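Local coordinates for macrophage migration inhibitory factor (Plasmodium berghei, PDB 2WKB), which belongs to the macrophage migration inhibitory factor family, small alpha/beta proteins that assemble as trimers, at residues N8-D13 with Y42-N47; R61-G66 with E98-S103; D25-I30 with S74-K79. One frame throughout, in Å; residues are numbered along the deposited sequence.

Contact 1: N8-D13 with Y42-N47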
loop_
_atom_site.group_PDB
_atom_site.type_symbol
_atom_site.label_atom_id
_atom_site.label_comp_id
_atom_site.label_asym_id
_atom_site.label_seq_id
_atom_site.Cartn_x
_atom_site.Cartn_y
_atom_site.Cartn_z
ATOM N N ASN E 8 4.572 -10.111 -8.395
ATOM C CA ASN E 8 4.946 -11.430 -7.867
ATOM C C ASN E 8 6.231 -11.921 -8.580
ATOM O O ASN E 8 6.594 -13.133 -8.473
ATOM C CB ASN E 8 3.789 -12.458 -8.047
ATOM C CG ASN E 8 3.270 -12.494 -9.473
ATOM O OD1 ASN E 8 3.992 -12.149 -10.393
ATOM N ND2 ASN E 8 2.008 -12.856 -9.651
ATOM N N ILE E 9 6.808 -11.085 -9.417
ATOM C CA ILE E 9 8.048 -11.481 -10.122
ATOM C C ILE E 9 9.262 -11.207 -9.272
ATOM O O ILE E 9 9.501 -10.108 -8.843
ATOM C CB ILE E 9 8.148 -10.841 -11.512
ATOM C CG1 ILE E 9 7.012 -11.391 -12.378
ATOM C CG2 ILE E 9 9.597 -11.108 -12.094
ATOM C CD1 ILE E 9 6.942 -10.708 -13.700
ATOM N N SER E 10 10.085 -12.246 -9.056
ATOM C CA SER E 10 11.261 -12.156 -8.152
ATOM C C SER E 10 12.545 -11.714 -8.879
ATOM O O SER E 10 13.023 -12.404 -9.833
ATOM C CB SER E 10 11.512 -13.602 -7.582
ATOM O OG SER E 10 12.660 -13.568 -6.686
ATOM N N ILE E 11 13.121 -10.576 -8.485
ATOM C CA ILE E 11 14.364 -10.108 -9.127
ATOM C C ILE E 11 15.331 -9.622 -8.032
ATOM O O ILE E 11 14.917 -9.172 -6.953
ATOM C CB ILE E 11 14.187 -8.953 -10.118
ATOM C CG1 ILE E 11 13.428 -7.834 -9.405
ATOM C CG2 ILE E 11 13.505 -9.452 -11.414
ATOM C CD1 ILE E 11 13.232 -6.604 -10.338
ATOM N N PRO E 12 16.631 -9.672 -8.336
ATOM C CA PRO E 12 17.557 -9.240 -7.318
ATOM C C PRO E 12 17.524 -7.736 -7.108
ATOM O O PRO E 12 17.089 -6.983 -8.002
ATOM C CB PRO E 12 18.959 -9.629 -7.877
ATOM C CG PRO E 12 18.720 -10.391 -9.171
ATOM C CD PRO E 12 17.264 -10.203 -9.571
ATOM N N ASP E 13 18.048 -7.309 -5.968
ATOM C CA ASP E 13 18.151 -5.871 -5.647
ATOM C C ASP E 13 18.765 -5.018 -6.737
ATOM O O ASP E 13 18.219 -3.953 -7.057
ATOM C CB ASP E 13 18.943 -5.635 -4.342
ATOM C CG ASP E 13 18.262 -6.253 -3.124
ATOM O OD1 ASP E 13 17.043 -6.525 -3.174
ATOM O OD2 ASP E 13 18.907 -6.444 -2.075
ATOM N N TYR E 42 10.066 -1.261 -5.474
ATOM C CA TYR E 42 9.757 -2.576 -6.022
ATOM C C TYR E 42 9.252 -3.419 -4.849
ATOM O O TYR E 42 9.982 -3.660 -3.900
ATOM C CB TYR E 42 11.111 -3.162 -6.615
ATOM C CG TYR E 42 11.079 -4.696 -6.714
ATOM C CD1 TYR E 42 10.267 -5.362 -7.648
ATOM C CD2 TYR E 42 11.958 -5.456 -5.916
ATOM C CE1 TYR E 42 10.248 -6.764 -7.730
ATOM C CE2 TYR E 42 11.951 -6.874 -5.975
ATOM C CZ TYR E 42 11.113 -7.506 -6.915
ATOM O OH TYR E 42 11.122 -8.888 -6.965
ATOM N N ASP E 43 7.967 -3.696 -4.849
ATOM C CA ASP E 43 7.296 -4.342 -3.756
ATOM C C ASP E 43 6.964 -5.767 -4.187
ATOM O O ASP E 43 6.037 -6.012 -4.980
ATOM C CB ASP E 43 6.012 -3.582 -3.359
ATOM C CG ASP E 43 5.409 -4.108 -2.037
ATOM O OD1 ASP E 43 5.816 -5.168 -1.516
ATOM O OD2 ASP E 43 4.526 -3.427 -1.503
ATOM N N TYR E 44 7.808 -6.700 -3.719
ATOM C CA TYR E 44 7.708 -8.122 -4.070
ATOM C C TYR E 44 6.597 -8.785 -3.298
ATOM O O TYR E 44 6.632 -8.885 -2.030
ATOM C CB TYR E 44 9.043 -8.847 -3.773
ATOM C CG TYR E 44 8.973 -10.306 -4.073
ATOM C CD1 TYR E 44 8.591 -10.763 -5.353
ATOM C CD2 TYR E 44 9.219 -11.252 -3.034
ATOM C CE1 TYR E 44 8.457 -12.160 -5.641
ATOM C CE2 TYR E 44 9.137 -12.617 -3.297
ATOM C CZ TYR E 44 8.798 -13.071 -4.574
ATOM O OH TYR E 44 8.711 -14.444 -4.763
ATOM N N GLN E 45 5.552 -9.124 -4.024
ATOM C CA GLN E 45 4.363 -9.678 -3.379
ATOM C C GLN E 45 4.131 -11.042 -4.033
ATOM O O GLN E 45 3.454 -11.162 -5.076
ATOM C CB GLN E 45 3.180 -8.735 -3.595
ATOM C CG GLN E 45 3.314 -7.474 -2.730
ATOM C CD GLN E 45 3.161 -7.789 -1.240
ATOM O OE1 GLN E 45 2.339 -8.591 -0.838
ATOM N NE2 GLN E 45 4.011 -7.189 -0.417
ATOM N N LYS E 46 4.691 -12.089 -3.400
ATOM C CA LYS E 46 4.767 -13.333 -4.153
ATOM C C LYS E 46 3.380 -13.966 -4.406
ATOM O O LYS E 46 3.234 -14.739 -5.330
ATOM C CB LYS E 46 5.650 -14.339 -3.436
ATOM C CG LYS E 46 5.200 -14.656 -2.035
ATOM C CD LYS E 46 6.103 -15.799 -1.540
ATOM C CE LYS E 46 5.952 -15.871 -0.066
ATOM N NZ LYS E 46 6.629 -17.266 0.286
ATOM N N ASN E 47 2.426 -13.655 -3.542
ATOM C CA ASN E 47 1.051 -14.217 -3.603
ATOM C C ASN E 47 0.066 -13.401 -4.476
ATOM O O ASN E 47 -1.119 -13.792 -4.626
ATOM C CB ASN E 47 0.552 -14.439 -2.170
ATOM C CG ASN E 47 1.074 -15.768 -1.607
ATOM O OD1 ASN E 47 0.844 -16.827 -2.208
ATOM N ND2 ASN E 47 1.887 -15.706 -0.528
HETATM O O HOH W 1 7.434 -15.237 -7.041
#

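Contact 2: R61-G66 with E98-S103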
loop_
_atom_site.group_PDB
_atom_site.type_symbol
_atom_site.label_atom_id
_atom_site.label_comp_id
_atom_site.label_asym_id
_atom_site.label_seq_id
_atom_site.Cartn_x
_atom_site.Cartn_y
_atom_site.Cartn_z
ATOM N N ARG E 61 1.611 1.500 -9.795
ATOM C CA ARG E 61 0.690 2.533 -9.355
ATOM C C ARG E 61 1.490 3.856 -9.212
ATOM O O ARG E 61 2.519 3.863 -8.522
ATOM C CB ARG E 61 0.094 2.145 -8.034
ATOM C CG ARG E 61 -1.018 3.203 -7.547
ATOM C CD ARG E 61 -1.872 2.572 -6.404
ATOM N NE ARG E 61 -1.070 2.023 -5.315
ATOM C CZ ARG E 61 -1.465 1.040 -4.507
ATOM N NH1 ARG E 61 -0.653 0.622 -3.553
ATOM N NH2 ARG E 61 -2.680 0.494 -4.644
ATOM N N LEU E 62 1.048 4.934 -9.867
ATOM C CA LEU E 62 1.727 6.168 -9.805
ATOM C C LEU E 62 0.748 7.129 -9.131
ATOM O O LEU E 62 -0.452 7.242 -9.542
ATOM C CB LEU E 62 2.087 6.667 -11.190
ATOM C CG LEU E 62 3.072 5.695 -11.874
ATOM C CD1 LEU E 62 2.292 4.728 -12.807
ATOM C CD2 LEU E 62 4.040 6.639 -12.646
ATOM N N THR E 63 1.269 7.763 -8.086
ATOM C CA THR E 63 0.433 8.548 -7.170
ATOM C C THR E 63 0.997 9.934 -7.060
ATOM O O THR E 63 2.174 10.101 -6.757
ATOM C CB THR E 63 0.326 7.886 -5.787
ATOM O OG1 THR E 63 -0.336 6.640 -5.920
ATOM C CG2 THR E 63 -0.578 8.753 -4.862
ATOM N N SER E 64 0.190 10.947 -7.417
ATOM C CA SER E 64 0.514 12.301 -7.023
ATOM C C SER E 64 1.801 12.784 -7.669
ATOM O O SER E 64 2.609 13.475 -7.054
ATOM C CB SER E 64 0.646 12.388 -5.508
ATOM O OG SER E 64 -0.657 12.294 -4.887
ATOM N N ILE E 65 2.004 12.380 -8.892
ATOM C CA ILE E 65 3.120 12.892 -9.609
ATOM C C ILE E 65 2.611 14.062 -10.465
ATOM O O ILE E 65 1.875 13.898 -11.448
ATOM C CB ILE E 65 3.812 11.807 -10.475
ATOM C CG1 ILE E 65 4.453 10.735 -9.556
ATOM C CG2 ILE E 65 4.866 12.447 -11.379
ATOM C CD1 ILE E 65 4.980 9.526 -10.313
ATOM N N GLY E 66 3.105 15.239 -10.116
ATOM C CA GLY E 66 2.695 16.490 -10.818
ATOM C C GLY E 66 3.082 16.484 -12.280
ATOM O O GLY E 66 4.194 16.090 -12.617
ATOM N N GLU E 98 -1.765 2.054 -13.165
ATOM C CA GLU E 98 -2.776 2.926 -12.653
ATOM C C GLU E 98 -2.183 4.249 -12.191
ATOM O O GLU E 98 -1.128 4.265 -11.532
ATOM C CB GLU E 98 -3.432 2.198 -11.511
ATOM C CG GLU E 98 -4.495 2.931 -10.830
ATOM C CD GLU E 98 -5.032 2.095 -9.668
ATOM O OE1 GLU E 98 -5.759 1.135 -9.968
ATOM O OE2 GLU E 98 -4.660 2.385 -8.517
ATOM N N PHE E 99 -2.866 5.365 -12.534
ATOM C CA PHE E 99 -2.417 6.726 -12.206
ATOM C C PHE E 99 -3.496 7.351 -11.270
ATOM O O PHE E 99 -4.665 7.391 -11.591
ATOM C CB PHE E 99 -2.303 7.639 -13.445
ATOM C CG PHE E 99 -1.303 7.216 -14.487
ATOM C CD1 PHE E 99 -0.024 7.714 -14.437
ATOM C CD2 PHE E 99 -1.645 6.336 -15.508
ATOM C CE1 PHE E 99 0.958 7.357 -15.423
ATOM C CE2 PHE E 99 -0.655 5.970 -16.489
ATOM C CZ PHE E 99 0.637 6.501 -16.415
ATOM N N ARG E 100 -3.113 7.804 -10.095
ATOM C CA ARG E 100 -4.056 8.489 -9.166
ATOM C C ARG E 100 -3.470 9.835 -8.846
ATOM O O ARG E 100 -2.288 9.908 -8.537
ATOM C CB ARG E 100 -4.174 7.748 -7.868
ATOM C CG ARG E 100 -4.097 6.260 -7.925
ATOM C CD ARG E 100 -4.225 5.672 -6.494
ATOM N NE ARG E 100 -2.957 5.701 -5.737
ATOM C CZ ARG E 100 -2.795 5.207 -4.506
ATOM N NH1 ARG E 100 -3.819 4.627 -3.874
ATOM N NH2 ARG E 100 -1.604 5.265 -3.902
ATOM N N ASP E 101 -4.251 10.923 -8.935
ATOM C CA ASP E 101 -3.735 12.194 -8.428
ATOM C C ASP E 101 -4.486 12.717 -7.194
ATOM O O ASP E 101 -5.686 13.048 -7.242
ATOM C CB ASP E 101 -3.517 13.265 -9.502
ATOM C CG ASP E 101 -2.693 14.468 -8.976
ATOM O OD1 ASP E 101 -3.248 15.238 -8.151
ATOM O OD2 ASP E 101 -1.504 14.654 -9.390
ATOM N N CYS E 102 -3.728 12.763 -6.096
ATOM C CA CYS E 102 -4.194 13.200 -4.783
ATOM C C CYS E 102 -3.444 14.461 -4.308
ATOM O O CYS E 102 -3.580 14.864 -3.148
ATOM C CB CYS E 102 -3.970 12.069 -3.769
ATOM S SG CYS E 102 -4.471 10.402 -4.288
ATOM N N SER E 103 -2.694 15.093 -5.223
ATOM C CA SER E 103 -1.730 16.182 -4.916
ATOM C C SER E 103 -2.239 17.369 -4.049
ATOM O O SER E 103 -1.435 18.040 -3.386
ATOM C CB SER E 103 -1.095 16.726 -6.209
ATOM O OG SER E 103 -0.512 15.703 -7.018
HETATM O O HOH W 2 -0.785 14.595 -11.809
#

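Contact 3: D25-I30 with S74-K79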
loop_
_atom_site.group_PDB
_atom_site.type_symbol
_atom_site.label_atom_id
_atom_site.label_comp_id
_atom_site.label_asym_id
_atom_site.label_seq_id
_atom_site.Cartn_x
_atom_site.Cartn_y
_atom_site.Cartn_z
ATOM N N ASP E 25 13.557 7.658 -15.121
ATOM C CA ASP E 25 14.066 8.345 -16.321
ATOM C C ASP E 25 12.877 8.537 -17.299
ATOM O O ASP E 25 12.678 9.638 -17.903
ATOM C CB ASP E 25 15.130 7.514 -17.070
ATOM C CG ASP E 25 16.461 7.462 -16.362
ATOM O OD1 ASP E 25 16.731 8.390 -15.526
ATOM O OD2 ASP E 25 17.201 6.442 -16.649
ATOM N N ALA E 26 12.087 7.492 -17.463
ATOM C CA ALA E 26 10.918 7.602 -18.367
ATOM C C ALA E 26 9.936 8.654 -17.904
ATOM O O ALA E 26 9.412 9.390 -18.738
ATOM C CB ALA E 26 10.172 6.201 -18.543
ATOM N N ILE E 27 9.642 8.700 -16.605
ATOM C CA ILE E 27 8.695 9.702 -16.044
ATOM C C ILE E 27 9.294 11.127 -16.307
ATOM O O ILE E 27 8.623 12.067 -16.831
ATOM C CB ILE E 27 8.512 9.483 -14.542
ATOM C CG1 ILE E 27 7.737 8.159 -14.259
ATOM C CG2 ILE E 27 7.695 10.684 -13.890
ATOM C CD1 ILE E 27 7.697 7.768 -12.775
ATOM N N SER E 28 10.553 11.306 -15.903
ATOM C CA SER E 28 11.193 12.624 -16.070
ATOM C C SER E 28 11.231 12.981 -17.537
ATOM O O SER E 28 10.963 14.138 -17.892
ATOM C CB SER E 28 12.665 12.515 -15.553
ATOM O OG SER E 28 13.327 13.773 -15.748
ATOM N N ASN E 29 11.585 12.021 -18.386
ATOM C CA ASN E 29 11.709 12.283 -19.812
ATOM C C ASN E 29 10.368 12.758 -20.377
ATOM O O ASN E 29 10.285 13.895 -20.891
ATOM C CB ASN E 29 12.230 11.060 -20.570
ATOM C CG ASN E 29 13.758 10.943 -20.532
ATOM O OD1 ASN E 29 14.474 11.947 -20.524
ATOM N ND2 ASN E 29 14.255 9.716 -20.549
ATOM N N ILE E 30 9.325 11.918 -20.226
ATOM C CA ILE E 30 7.970 12.205 -20.712
ATOM C C ILE E 30 7.424 13.524 -20.163
ATOM O O ILE E 30 6.847 14.319 -20.931
ATOM C CB ILE E 30 7.044 10.920 -20.549
ATOM C CG1 ILE E 30 7.554 9.875 -21.548
ATOM C CG2 ILE E 30 5.637 11.226 -20.923
ATOM C CD1 ILE E 30 7.209 8.434 -21.323
ATOM N N SER E 74 -0.908 7.936 -21.247
ATOM C CA SER E 74 -0.843 6.776 -22.089
ATOM C C SER E 74 0.591 6.554 -22.623
ATOM O O SER E 74 1.096 5.436 -22.613
ATOM C CB SER E 74 -1.865 6.899 -23.248
ATOM O OG SER E 74 -1.796 5.700 -24.007
ATOM N N LEU E 75 1.254 7.631 -23.048
ATOM C CA LEU E 75 2.601 7.575 -23.462
ATOM C C LEU E 75 3.510 6.987 -22.351
ATOM O O LEU E 75 4.374 6.154 -22.622
ATOM C CB LEU E 75 3.055 9.021 -23.859
ATOM C CG LEU E 75 2.102 9.881 -24.740
ATOM C CD1 LEU E 75 2.258 9.474 -26.239
ATOM C CD2 LEU E 75 0.483 9.985 -24.286
ATOM N N LEU E 76 3.354 7.476 -21.127
ATOM C CA LEU E 76 4.144 6.965 -19.972
ATOM C C LEU E 76 3.792 5.471 -19.701
ATOM O O LEU E 76 4.689 4.644 -19.477
ATOM C CB LEU E 76 3.828 7.800 -18.751
ATOM C CG LEU E 76 4.671 7.463 -17.503
ATOM C CD1 LEU E 76 6.307 7.271 -17.738
ATOM C CD2 LEU E 76 4.385 8.479 -16.388
ATOM N N ALA E 77 2.518 5.132 -19.772
ATOM C CA ALA E 77 2.155 3.737 -19.512
ATOM C C ALA E 77 2.756 2.804 -20.571
ATOM O O ALA E 77 3.196 1.687 -20.235
ATOM C CB ALA E 77 0.530 3.536 -19.393
ATOM N N ASP E 78 2.796 3.258 -21.830
ATOM C CA ASP E 78 3.383 2.493 -22.932
ATOM C C ASP E 78 4.881 2.315 -22.612
ATOM O O ASP E 78 5.396 1.200 -22.646
ATOM C CB ASP E 78 3.166 3.246 -24.222
ATOM C CG ASP E 78 3.662 2.479 -25.492
ATOM O OD1 ASP E 78 4.405 1.490 -25.421
ATOM O OD2 ASP E 78 3.262 2.877 -26.592
ATOM N N LYS E 79 5.566 3.377 -22.203
ATOM C CA LYS E 79 7.000 3.231 -21.917
ATOM C C LYS E 79 7.286 2.302 -20.748
ATOM O O LYS E 79 8.255 1.471 -20.772
ATOM C CB LYS E 79 7.672 4.557 -21.635
ATOM C CG LYS E 79 9.171 4.335 -21.348
ATOM C CD LYS E 79 9.952 3.919 -22.688
ATOM C CE LYS E 79 11.530 3.928 -22.546
ATOM N NZ LYS E 79 12.095 3.451 -23.861
#

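Contact 1: N8-D13 with Y42-N47
Ile11 lays CG1 over one face of the Tyr42 ring, 3.9 Å from the ring centroid, its methylene resting on CZ in a CH-pi contact. Its first torsion (chi1 53°) sets CG1 in the crowded position between backbone N and carbonyl carbon, and CD1 runs on above the rim of the same face. The hydroxyl of Tyr42 is gripped twice by the 8-13 backbone. Tyr42 OH donates to Ile9 O at 2.8 Å, in the carbonyl plane and on a lone pair, and accepts from Ile11 N at 3.0 Å. Tyr44, two residues on along the strand, turns its CE1 edge to Asn8 O, 3.5 Å away, and Ser10 CB packs against that same CE1. A water joins the Tyr44 hydroxyl to Asn8 O, to which it donates. Past the strand end, Asn8 CA approaches Gln45 O at 3.2 Å in a CA-H...O contact, while the Asn8 amide turns elsewhere, to Leu48, Glu55 and Tyr57. Lys46 NZ leaves the contact for a salt bridge with Asp13 of the second subunit. Donating and accepting at once, the Tyr42 hydroxyl satisfies two backbone groups and ties the 8-13 loop to strand 39-44.

Contact 2: R61-G66 with E98-S103
The Arg100 guanidinium carries Arg61 CD over the centre of one face, 3.3 Å above its plane, and takes Thr63 OG1 at its edge. NE and NH2 of Arg100 both donate to Thr63 OG1, each at 2.8 Å, and that oxygen lies only 2° out of the guanidinium plane. The Arg61 guanidinium lies flat on that of Arg100, centres 4.4 Å apart and planes at 20°. Arg61 reaches there with CG anti to the backbone N (chi1 -176°) and a bend at chi3; its NE also makes a salt bridge to Glu4. Glu98 runs alongside, its OE2 near Arg61 CD. On the other side of the sheet Leu62 CD1 sits over a face of the Phe99 ring, 4.3 Å from the centroid, with Phe99 under helix 73-88 and Leu62 against helix 13-31.

The backbones are neighbouring parallel strands of a beta-alpha-beta crossover. Leu62 N donates to Glu98 O, Arg100 N to Leu62 O and Ser64 N to Arg100 O, all nearly along the C=O axes. Beyond the strands, Ser103 N donates to Asp101 OD1 in an Asx turn, and a water lies within hydrogen-bonding distance of both Ile65 O and Asp101 OD2. Ser64 OG accepts a weak bond from Cys102 N, 3.3 Å away, and is also bonded to Arg100 of the third subunit. Residues 98-100 pair antiparallel with a strand of the second subunit, carrying the sheet across the interface. The Thr63 grip holds the Arg100 plane in place, and the Arg61-Glu4 salt bridge probably offsets the repulsion between the two stacked cations.

Contact 3: D25-I30 with S74-K79
Two helices of the alpha/beta fold of the MIF family, 13-31 and 73-88, run nearly antiparallel here, their short segments 152° apart in direction and 9.9 Å apart at the closest approach of the axes. The tight part gathers round Leu76. Its CG stands anti to the backbone N (chi1 -175°), which carries CD1 across to the other helix, where Leu76 CD1 settles against the backbone of Ala26 and Ile27, 3.8 Å from Ile27 N. The Leu76 and Ile27 side chains cross obliquely: Ile27 CG1 meets both methyls of Leu76, 3.9 Å from CD1 and 4.0 Å from CD2. Ile30 closes one end of this cluster by pushing CD1 against Leu76 CA at 3.7 Å. On the sheet side Leu76 touches Phe99 of strand 95-100; Ile27 also touches the loop residues Val35 and Ile38.

Leu75 and Lys79 form the exposed side, and Leu75 is its loose part. Leu75 starts toward the facing helix but its branch leads off, leaving CB as the nearest side-chain partner of Ile30 CG2 at a generous 4.5 Å. No hydrogen bond crosses between the segments; the contact is apolar throughout, and Lys79 is close only through its aliphatic CB and CG. Its chain bends at chi2 (71°) and carries the ammonium away from the contact, while Lys79 CG packs on the methyl of Ala26, CG to CB 3.5 Å.

Overall arrangement
Along the chain, contact 1 closes before contact 2 opens, whereas the segments of contact 3 alternate with those of both others. Contacts 1 and 2 lie on opposite sides of the chain's centre, their own centres 22 Å apart, and reach the two outermost strands of the chain's four-stranded sheet, 39-44 and 95-100. Contact 3 joins the two helices; its centre is 14 Å from that of contact 2, and the two meet directly, Ile27 packing on Leu62 and Ile65. Contacts 2 and 3 thus form one continuous helix-sheet core, while contact 1 stands apart. All three touch the second subunit, contacts 1 and 2 near the outer strands and contact 3 through helix 73-88, so each lies beside the trimer interface.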